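Local structure of KLLA0F20702p (Kluyveromyces lactis, 5Y5A) at residues A443-V454 and N541-F552; H116-Q124 and I203-R211. The protein probably acts as the telomerase subunit Est1, a mostly helical protein that binds Cdc13 and so helps bring telomerase to telomeres. All blocks are in the same frame, centred on the assembly; numbering follows the deposited sequence.

How the interactions relate
Interaction 2 comes first along the chain and is complete before interaction 1 opens. It lies on helices 113-144 and 179-206, in the part matching the Est1 family, while interaction 1 joins helices 437-444 and 447-462, in the part matching the DNA/RNA-binding family, to helix 526-546 and the turn into strand 552-555. Their centres are 57 Å apart on opposite sides of the chain's centre, with nearest atoms about 40 Å apart, and they share no helix or strand. Each pins the C-terminal end of a helix to an earlier part of the chain. The bound peptide, presumably from Cdc13, touches residues of interaction 1, so that region also helps form the partner-binding surface.

Interaction 1. Residues A443-V454 and N541-F552; sequences AHRSTSFCQSMV and NKKFLEKNCCGF
His-444 takes part in both hydrogen bonds between these segments. The imidazole NE2 donates to Phe-544 O at 2.7 Å, with the acceptor close to the ring plane but the bond bent to 139°. Cys-549 N returns a straighter bond (2.8 Å) to His-444 O.

Aromatic contacts centre on Phe-544, a knob in a hole made by Ala-443, His-444, Phe-449 and Cys-450. With CG anti to the backbone N (chi1 170°), its ring slides under the His-444 imidazole in an offset stack, centroids 4.8 Å apart. Phe-449 turns an edge to the Phe-544 face, also offset, with planes at 81°. Lys-547 O sits 3.4 Å above the centre of an imidazole face.

This is where helix 526-546 runs out against the break between helices 437-444 and 447-462. Asn-548 ties the exit down: OD1 accepts from Cys-550 N, an Asx turn, and also from Phe-552 N, while ND2 donates to Leu-545 O and Phe-552 O, so four bonds fix the amide's rotation as the chain enters strand 552-555. Nearby, Lys-547 NZ makes a salt bridge to an acidic side chain of the bound peptide, which also packs on His-444.

Sulfur and apolar contacts fill the remainder. Cys-549 SG sits 3.6 Å above the centre of the Arg-445 guanidinium, whose NH1 is hydrogen-bonded to Lys-441 O. Cys-450 SG meets Cys-550 SG at 4.0 Å, without a disulfide. The Phe-552 ring takes Val-454 CG2 against CD1 at 3.6 Å, and Gln-451 OE1 comes in at its edge, amide and ring nearly perpendicular.

Interaction 2. Residues H116-Q124 and I203-R211; sequences HRQLNSILQ and IIMEHLSDR
The C-terminal end of helix 179-206 is held here by His-116 and Asn-120, one turn apart on helix 113-144, in the helical part of the chain that matches the Est1 family of the TPR clan. Helix 78-105 flanks the site, with Phe-97 lying against Leu-119 and Leu-123 of helix 113-144.

Asn-120 makes the one hydrogen bond across the contact. Its ND2 donates to Met-205 O at 3.1 Å, with an N-H...O angle of 150°. The acceptor lies in the plane of the amide, but the donor stands 48° out of the carbonyl plane, so it does not approach along a lone pair. The other branch of the same amide is less comfortable: OD1 comes 3.3 Å from Met-205 O, one acceptor beside another.

His-116 reaches the helix end with a carbon. With CG anti to the backbone N (chi1 -177°), the ring extends toward 203-211 and brings CE1 to 3.2 Å from His-207 O, which lies at the ring edge. The same CE1 is 3.3 Å from Met-205 O, approached obliquely. Asn-120 ND2 sits 3.0 Å above one face of this imidazole, offset toward its rim, and both ND2 and CE1 lie close to Met-205 O.

A turn further along, Leu-123 CD2 packs on Met-205 CB at 3.7 Å, the side chains crossing at about a right angle. Gln-124 brings NE2 to 3.7 Å from Glu-206 OE2, amide and carboxylate almost perpendicular.

The imidazole CE1-H points at His-207 O, just past the helix end, with Met-205 O of the last turn off to one side; these carbonyls would probably polarise it. With a single off-plane hydrogen bond and little buried surface, the grip is probably modest.

Interaction 1. Residues A443-V454 and N541-F552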
# COMPACT_ATOMS: atom_id res chain seq x y z
N ALA A 443 6.42 13.09 20.13
CA ALA A 443 5.64 12.11 20.89
C ALA A 443 6.01 12.13 22.37
O ALA A 443 5.13 12.08 23.23
CB ALA A 443 5.85 10.72 20.30
N HIS A 444 7.30 12.20 22.66
CA HIS A 444 7.84 12.29 24.02
C HIS A 444 7.37 13.54 24.76
O HIS A 444 7.31 13.56 26.00
CB HIS A 444 9.36 12.28 23.97
CG HIS A 444 9.97 10.93 24.13
ND1 HIS A 444 11.29 10.67 23.83
CD2 HIS A 444 9.45 9.76 24.59
CE1 HIS A 444 11.56 9.40 24.09
NE2 HIS A 444 10.46 8.83 24.55
N ARG A 445 7.04 14.58 24.00
CA ARG A 445 6.62 15.84 24.59
C ARG A 445 5.11 16.09 24.47
O ARG A 445 4.61 17.12 24.89
CB ARG A 445 7.41 16.98 23.95
CG ARG A 445 8.86 17.04 24.45
CD ARG A 445 9.81 17.71 23.47
NE ARG A 445 11.19 17.57 23.93
CZ ARG A 445 11.91 16.47 23.80
NH1 ARG A 445 11.40 15.40 23.20
NH2 ARG A 445 13.16 16.43 24.26
N SER A 446 4.39 15.12 23.91
CA SER A 446 2.94 15.21 23.77
C SER A 446 2.22 14.67 25.01
O SER A 446 2.24 13.47 25.27
CB SER A 446 2.48 14.43 22.53
OG SER A 446 1.07 14.50 22.37
N THR A 447 1.59 15.55 25.79
CA THR A 447 0.96 15.14 27.04
C THR A 447 -0.23 14.22 26.78
O THR A 447 -0.40 13.21 27.46
CB THR A 447 0.51 16.35 27.90
OG1 THR A 447 -0.32 17.22 27.13
CG2 THR A 447 1.71 17.12 28.43
N SER A 448 -1.05 14.57 25.78
CA SER A 448 -2.21 13.75 25.46
C SER A 448 -1.78 12.36 25.01
O SER A 448 -2.34 11.37 25.45
CB SER A 448 -3.06 14.42 24.38
OG SER A 448 -2.33 14.54 23.18
N PHE A 449 -0.76 12.28 24.15
CA PHE A 449 -0.33 10.98 23.64
C PHE A 449 0.33 10.14 24.74
O PHE A 449 0.04 8.96 24.87
CB PHE A 449 0.62 11.13 22.44
CG PHE A 449 1.09 9.81 21.90
CD1 PHE A 449 0.24 9.02 21.14
CD2 PHE A 449 2.36 9.33 22.20
CE1 PHE A 449 0.66 7.77 20.68
CE2 PHE A 449 2.78 8.08 21.74
CZ PHE A 449 1.93 7.31 20.98
N CYS A 450 1.21 10.76 25.53
CA CYS A 450 1.83 10.05 26.65
C CYS A 450 0.80 9.59 27.67
O CYS A 450 0.89 8.47 28.17
CB CYS A 450 2.87 10.94 27.34
SG CYS A 450 4.34 11.15 26.34
N GLN A 451 -0.18 10.43 27.96
CA GLN A 451 -1.27 10.01 28.84
C GLN A 451 -2.00 8.79 28.27
O GLN A 451 -2.30 7.84 28.99
CB GLN A 451 -2.26 11.16 29.07
CG GLN A 451 -3.41 10.80 30.00
CD GLN A 451 -2.94 10.59 31.43
OE1 GLN A 451 -2.50 11.52 32.09
NE2 GLN A 451 -3.02 9.35 31.90
N SER A 452 -2.28 8.81 26.96
CA SER A 452 -2.98 7.70 26.31
C SER A 452 -2.20 6.39 26.38
O SER A 452 -2.77 5.34 26.65
CB SER A 452 -3.27 8.05 24.84
OG SER A 452 -4.40 8.90 24.75
N MET A 453 -0.89 6.45 26.14
CA MET A 453 -0.07 5.25 26.16
C MET A 453 0.09 4.70 27.56
O MET A 453 0.18 3.49 27.75
CB MET A 453 1.31 5.53 25.55
CG MET A 453 1.27 5.67 24.02
SD MET A 453 0.17 4.48 23.23
CE MET A 453 1.21 3.03 23.13
N VAL A 454 0.13 5.59 28.54
CA VAL A 454 0.15 5.20 29.95
C VAL A 454 -1.12 4.41 30.33
O VAL A 454 -1.03 3.36 30.97
CB VAL A 454 0.28 6.45 30.86
CG1 VAL A 454 -0.19 6.14 32.29
CG2 VAL A 454 1.72 6.97 30.83
N ASN A 541 6.17 0.05 24.67
CA ASN A 541 5.65 1.17 25.44
C ASN A 541 6.55 1.51 26.62
O ASN A 541 6.76 2.69 26.92
CB ASN A 541 4.22 0.87 25.91
CG ASN A 541 3.24 0.83 24.76
OD1 ASN A 541 3.63 1.03 23.61
ND2 ASN A 541 1.96 0.57 25.06
N LYS A 542 7.09 0.50 27.29
CA LYS A 542 8.02 0.79 28.37
C LYS A 542 9.29 1.49 27.87
O LYS A 542 9.80 2.40 28.53
CB LYS A 542 8.38 -0.50 29.12
CG LYS A 542 7.24 -1.06 29.95
CD LYS A 542 7.76 -1.96 31.07
CE LYS A 542 6.61 -2.58 31.84
NZ LYS A 542 7.06 -3.11 33.17
N LYS A 543 9.79 1.09 26.70
CA LYS A 543 10.99 1.73 26.17
C LYS A 543 10.67 3.17 25.81
O LYS A 543 11.47 4.07 26.06
CB LYS A 543 11.53 0.99 24.93
CG LYS A 543 12.01 -0.43 25.19
CD LYS A 543 13.20 -0.50 26.12
CE LYS A 543 14.48 -0.06 25.45
NZ LYS A 543 15.64 -0.22 26.36
N PHE A 544 9.50 3.38 25.23
CA PHE A 544 9.08 4.73 24.86
C PHE A 544 8.94 5.65 26.06
O PHE A 544 9.36 6.80 26.02
CB PHE A 544 7.75 4.70 24.11
CG PHE A 544 7.15 6.05 23.91
CD1 PHE A 544 7.65 6.90 22.92
CD2 PHE A 544 6.11 6.50 24.70
CE1 PHE A 544 7.11 8.15 22.73
CE2 PHE A 544 5.57 7.76 24.51
CZ PHE A 544 6.07 8.59 23.52
N LEU A 545 8.33 5.13 27.11
CA LEU A 545 7.98 5.92 28.27
C LEU A 545 9.21 6.25 29.09
O LEU A 545 9.21 7.21 29.87
CB LEU A 545 6.95 5.19 29.13
CG LEU A 545 5.54 5.20 28.53
CD1 LEU A 545 4.59 4.31 29.32
CD2 LEU A 545 5.00 6.63 28.45
N GLU A 546 10.26 5.46 28.90
CA GLU A 546 11.50 5.64 29.64
C GLU A 546 11.98 7.09 29.62
O GLU A 546 12.38 7.62 30.64
CB GLU A 546 12.59 4.72 29.10
CG GLU A 546 13.77 4.54 30.04
CD GLU A 546 15.08 4.25 29.33
OE1 GLU A 546 15.12 4.34 28.08
OE2 GLU A 546 16.08 3.93 30.02
N LYS A 547 11.90 7.74 28.46
CA LYS A 547 12.40 9.10 28.34
C LYS A 547 11.34 10.11 27.93
O LYS A 547 11.65 11.09 27.25
CB LYS A 547 13.57 9.13 27.36
CG LYS A 547 14.78 8.34 27.84
CD LYS A 547 15.87 8.25 26.78
CE LYS A 547 17.14 7.62 27.37
NZ LYS A 547 18.26 7.57 26.38
N ASN A 548 10.09 9.89 28.33
CA ASN A 548 9.03 10.85 28.05
C ASN A 548 9.30 12.13 28.84
O ASN A 548 9.97 12.09 29.87
CB ASN A 548 7.63 10.28 28.37
CG ASN A 548 7.31 10.28 29.86
OD1 ASN A 548 6.78 11.27 30.39
ND2 ASN A 548 7.62 9.19 30.55
N CYS A 549 8.78 13.25 28.36
CA CYS A 549 9.05 14.55 28.98
C CYS A 549 7.80 15.10 29.65
O CYS A 549 7.71 16.31 29.89
CB CYS A 549 9.57 15.54 27.94
SG CYS A 549 10.97 14.95 26.93
N CYS A 550 6.85 14.23 29.94
CA CYS A 550 5.56 14.68 30.47
C CYS A 550 5.32 14.17 31.88
O CYS A 550 4.18 14.15 32.34
CB CYS A 550 4.43 14.23 29.55
SG CYS A 550 4.56 14.86 27.86
N GLY A 551 6.38 13.75 32.55
CA GLY A 551 6.32 13.42 33.97
C GLY A 551 5.79 12.05 34.35
O GLY A 551 5.56 11.78 35.53
N PHE A 552 5.59 11.17 33.37
CA PHE A 552 5.08 9.83 33.67
C PHE A 552 6.22 8.88 34.06
O PHE A 552 7.28 8.88 33.43
CB PHE A 552 4.28 9.28 32.48
CG PHE A 552 3.02 10.05 32.20
CD1 PHE A 552 1.87 9.83 32.94
CD2 PHE A 552 2.99 11.01 31.20
CE1 PHE A 552 0.72 10.54 32.69
CE2 PHE A 552 1.83 11.73 30.93
CZ PHE A 552 0.70 11.49 31.68

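Interaction 2. Residues H116-Q124 and I203-R211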
# COMPACT_ATOMS: atom_id res chain seq x y z
N HIS A 116 -18.60 1.20 -29.77
CA HIS A 116 -18.29 0.33 -28.65
C HIS A 116 -17.94 -1.09 -29.11
O HIS A 116 -16.81 -1.54 -28.95
CB HIS A 116 -19.48 0.27 -27.70
CG HIS A 116 -19.23 -0.55 -26.47
ND1 HIS A 116 -18.52 -0.07 -25.38
CD2 HIS A 116 -19.61 -1.81 -26.14
CE1 HIS A 116 -18.47 -1.00 -24.45
NE2 HIS A 116 -19.12 -2.06 -24.88
N ARG A 117 -18.91 -1.77 -29.71
CA ARG A 117 -18.75 -3.17 -30.09
C ARG A 117 -17.71 -3.39 -31.18
O ARG A 117 -17.10 -4.46 -31.24
CB ARG A 117 -20.10 -3.75 -30.53
CG ARG A 117 -21.14 -3.81 -29.42
CD ARG A 117 -22.45 -4.38 -29.93
NE ARG A 117 -23.46 -4.47 -28.87
CZ ARG A 117 -24.70 -4.89 -29.05
NH1 ARG A 117 -25.11 -5.28 -30.26
NH2 ARG A 117 -25.54 -4.94 -28.03
N GLN A 118 -17.52 -2.41 -32.05
CA GLN A 118 -16.57 -2.56 -33.14
C GLN A 118 -15.13 -2.57 -32.64
O GLN A 118 -14.35 -3.45 -32.99
CB GLN A 118 -16.74 -1.44 -34.17
CG GLN A 118 -15.82 -1.57 -35.37
CD GLN A 118 -16.14 -0.57 -36.46
OE1 GLN A 118 -16.98 0.31 -36.27
NE2 GLN A 118 -15.49 -0.72 -37.61
N LEU A 119 -14.79 -1.60 -31.80
CA LEU A 119 -13.43 -1.52 -31.28
C LEU A 119 -13.23 -2.52 -30.14
O LEU A 119 -12.11 -2.90 -29.83
CB LEU A 119 -13.10 -0.10 -30.82
CG LEU A 119 -11.72 0.05 -30.19
CD1 LEU A 119 -10.61 -0.26 -31.20
CD2 LEU A 119 -11.55 1.44 -29.57
N ASN A 120 -14.32 -2.95 -29.53
CA ASN A 120 -14.26 -4.08 -28.61
C ASN A 120 -14.03 -5.39 -29.35
O ASN A 120 -13.59 -6.37 -28.77
CB ASN A 120 -15.53 -4.17 -27.76
CG ASN A 120 -15.38 -3.50 -26.42
OD1 ASN A 120 -14.27 -3.31 -25.93
ND2 ASN A 120 -16.50 -3.13 -25.81
N SER A 121 -14.35 -5.40 -30.64
CA SER A 121 -14.16 -6.61 -31.44
C SER A 121 -12.70 -6.78 -31.83
O SER A 121 -12.14 -7.87 -31.71
CB SER A 121 -15.04 -6.58 -32.68
OG SER A 121 -14.79 -7.73 -33.47
N ILE A 122 -12.07 -5.70 -32.30
CA ILE A 122 -10.66 -5.74 -32.66
C ILE A 122 -9.79 -5.92 -31.41
O ILE A 122 -8.70 -6.50 -31.48
CB ILE A 122 -10.23 -4.47 -33.43
CG1 ILE A 122 -10.92 -4.39 -34.80
CG2 ILE A 122 -8.72 -4.42 -33.60
CD1 ILE A 122 -10.75 -3.05 -35.50
N LEU A 123 -10.28 -5.44 -30.27
CA LEU A 123 -9.54 -5.58 -29.02
C LEU A 123 -9.43 -7.05 -28.62
O LEU A 123 -8.38 -7.51 -28.17
CB LEU A 123 -10.21 -4.79 -27.89
CG LEU A 123 -9.62 -5.07 -26.51
CD1 LEU A 123 -8.18 -4.59 -26.44
CD2 LEU A 123 -10.46 -4.44 -25.40
N GLN A 124 -10.53 -7.77 -28.80
CA GLN A 124 -10.58 -9.17 -28.41
C GLN A 124 -9.80 -10.05 -29.38
O GLN A 124 -9.59 -11.23 -29.13
CB GLN A 124 -12.03 -9.64 -28.30
CG GLN A 124 -12.79 -9.00 -27.14
CD GLN A 124 -14.28 -9.27 -27.17
OE1 GLN A 124 -14.83 -9.66 -28.21
NE2 GLN A 124 -14.94 -9.06 -26.04
N ILE A 203 -11.21 -4.35 -18.94
CA ILE A 203 -12.45 -4.11 -18.21
C ILE A 203 -13.05 -2.75 -18.56
O ILE A 203 -14.26 -2.62 -18.78
CB ILE A 203 -12.23 -4.21 -16.71
CG1 ILE A 203 -12.07 -5.67 -16.32
CG2 ILE A 203 -13.38 -3.58 -15.94
CD1 ILE A 203 -11.45 -5.86 -14.97
N ILE A 204 -12.19 -1.73 -18.62
CA ILE A 204 -12.62 -0.39 -19.00
C ILE A 204 -13.23 -0.37 -20.42
O ILE A 204 -14.28 0.24 -20.64
CB ILE A 204 -11.45 0.60 -18.91
CG1 ILE A 204 -11.11 0.83 -17.44
CG2 ILE A 204 -11.79 1.91 -19.60
CD1 ILE A 204 -9.72 1.36 -17.21
N MET A 205 -12.60 -1.04 -21.36
CA MET A 205 -13.14 -1.04 -22.69
C MET A 205 -14.43 -1.85 -22.76
O MET A 205 -15.37 -1.47 -23.41
CB MET A 205 -12.11 -1.59 -23.66
CG MET A 205 -10.75 -0.95 -23.51
SD MET A 205 -10.72 0.68 -24.21
CE MET A 205 -9.41 1.45 -23.29
N GLU A 206 -14.45 -2.97 -22.06
CA GLU A 206 -15.61 -3.85 -22.07
C GLU A 206 -16.82 -3.26 -21.36
O GLU A 206 -17.91 -3.83 -21.38
CB GLU A 206 -15.26 -5.20 -21.44
CG GLU A 206 -14.42 -6.10 -22.31
CD GLU A 206 -14.27 -7.48 -21.72
OE1 GLU A 206 -14.34 -7.61 -20.48
OE2 GLU A 206 -14.10 -8.44 -22.50
N HIS A 207 -16.63 -2.10 -20.72
CA HIS A 207 -17.71 -1.46 -19.99
C HIS A 207 -18.47 -0.44 -20.84
O HIS A 207 -17.87 0.30 -21.63
CB HIS A 207 -17.17 -0.79 -18.73
CG HIS A 207 -17.70 -1.38 -17.46
ND1 HIS A 207 -18.51 -0.68 -16.59
CD2 HIS A 207 -17.55 -2.61 -16.93
CE1 HIS A 207 -18.83 -1.45 -15.57
NE2 HIS A 207 -18.26 -2.63 -15.75
N LEU A 208 -19.77 -0.38 -20.67
CA LEU A 208 -20.54 0.56 -21.43
C LEU A 208 -20.46 1.93 -20.83
O LEU A 208 -20.21 2.90 -21.54
CB LEU A 208 -21.98 0.10 -21.48
CG LEU A 208 -22.56 -0.07 -20.09
CD1 LEU A 208 -23.46 1.11 -19.82
CD2 LEU A 208 -23.30 -1.39 -20.02
N SER A 209 -20.66 2.03 -19.53
CA SER A 209 -20.63 3.32 -18.86
C SER A 209 -19.36 3.49 -18.05
O SER A 209 -18.52 2.59 -17.97
CB SER A 209 -21.85 3.47 -17.94
OG SER A 209 -21.81 4.71 -17.24
N ASP A 210 -19.21 4.66 -17.44
CA ASP A 210 -18.10 4.92 -16.54
C ASP A 210 -18.52 4.63 -15.11
O ASP A 210 -17.86 5.03 -14.15
CB ASP A 210 -17.59 6.35 -16.69
CG ASP A 210 -16.87 6.57 -18.01
OD1 ASP A 210 -16.03 5.72 -18.38
OD2 ASP A 210 -17.14 7.59 -18.69
N ARG A 211 -19.65 3.92 -14.98
CA ARG A 211 -20.11 3.39 -13.69
C ARG A 211 -19.54 1.99 -13.47
O ARG A 211 -19.80 1.09 -14.27
CB ARG A 211 -21.63 3.34 -13.64
CG ARG A 211 -22.35 4.65 -13.82
CD ARG A 211 -23.85 4.44 -13.67
NE ARG A 211 -24.62 5.67 -13.85
CZ ARG A 211 -25.94 5.74 -13.73
NH1 ARG A 211 -26.64 4.65 -13.43
NH2 ARG A 211 -26.56 6.90 -13.90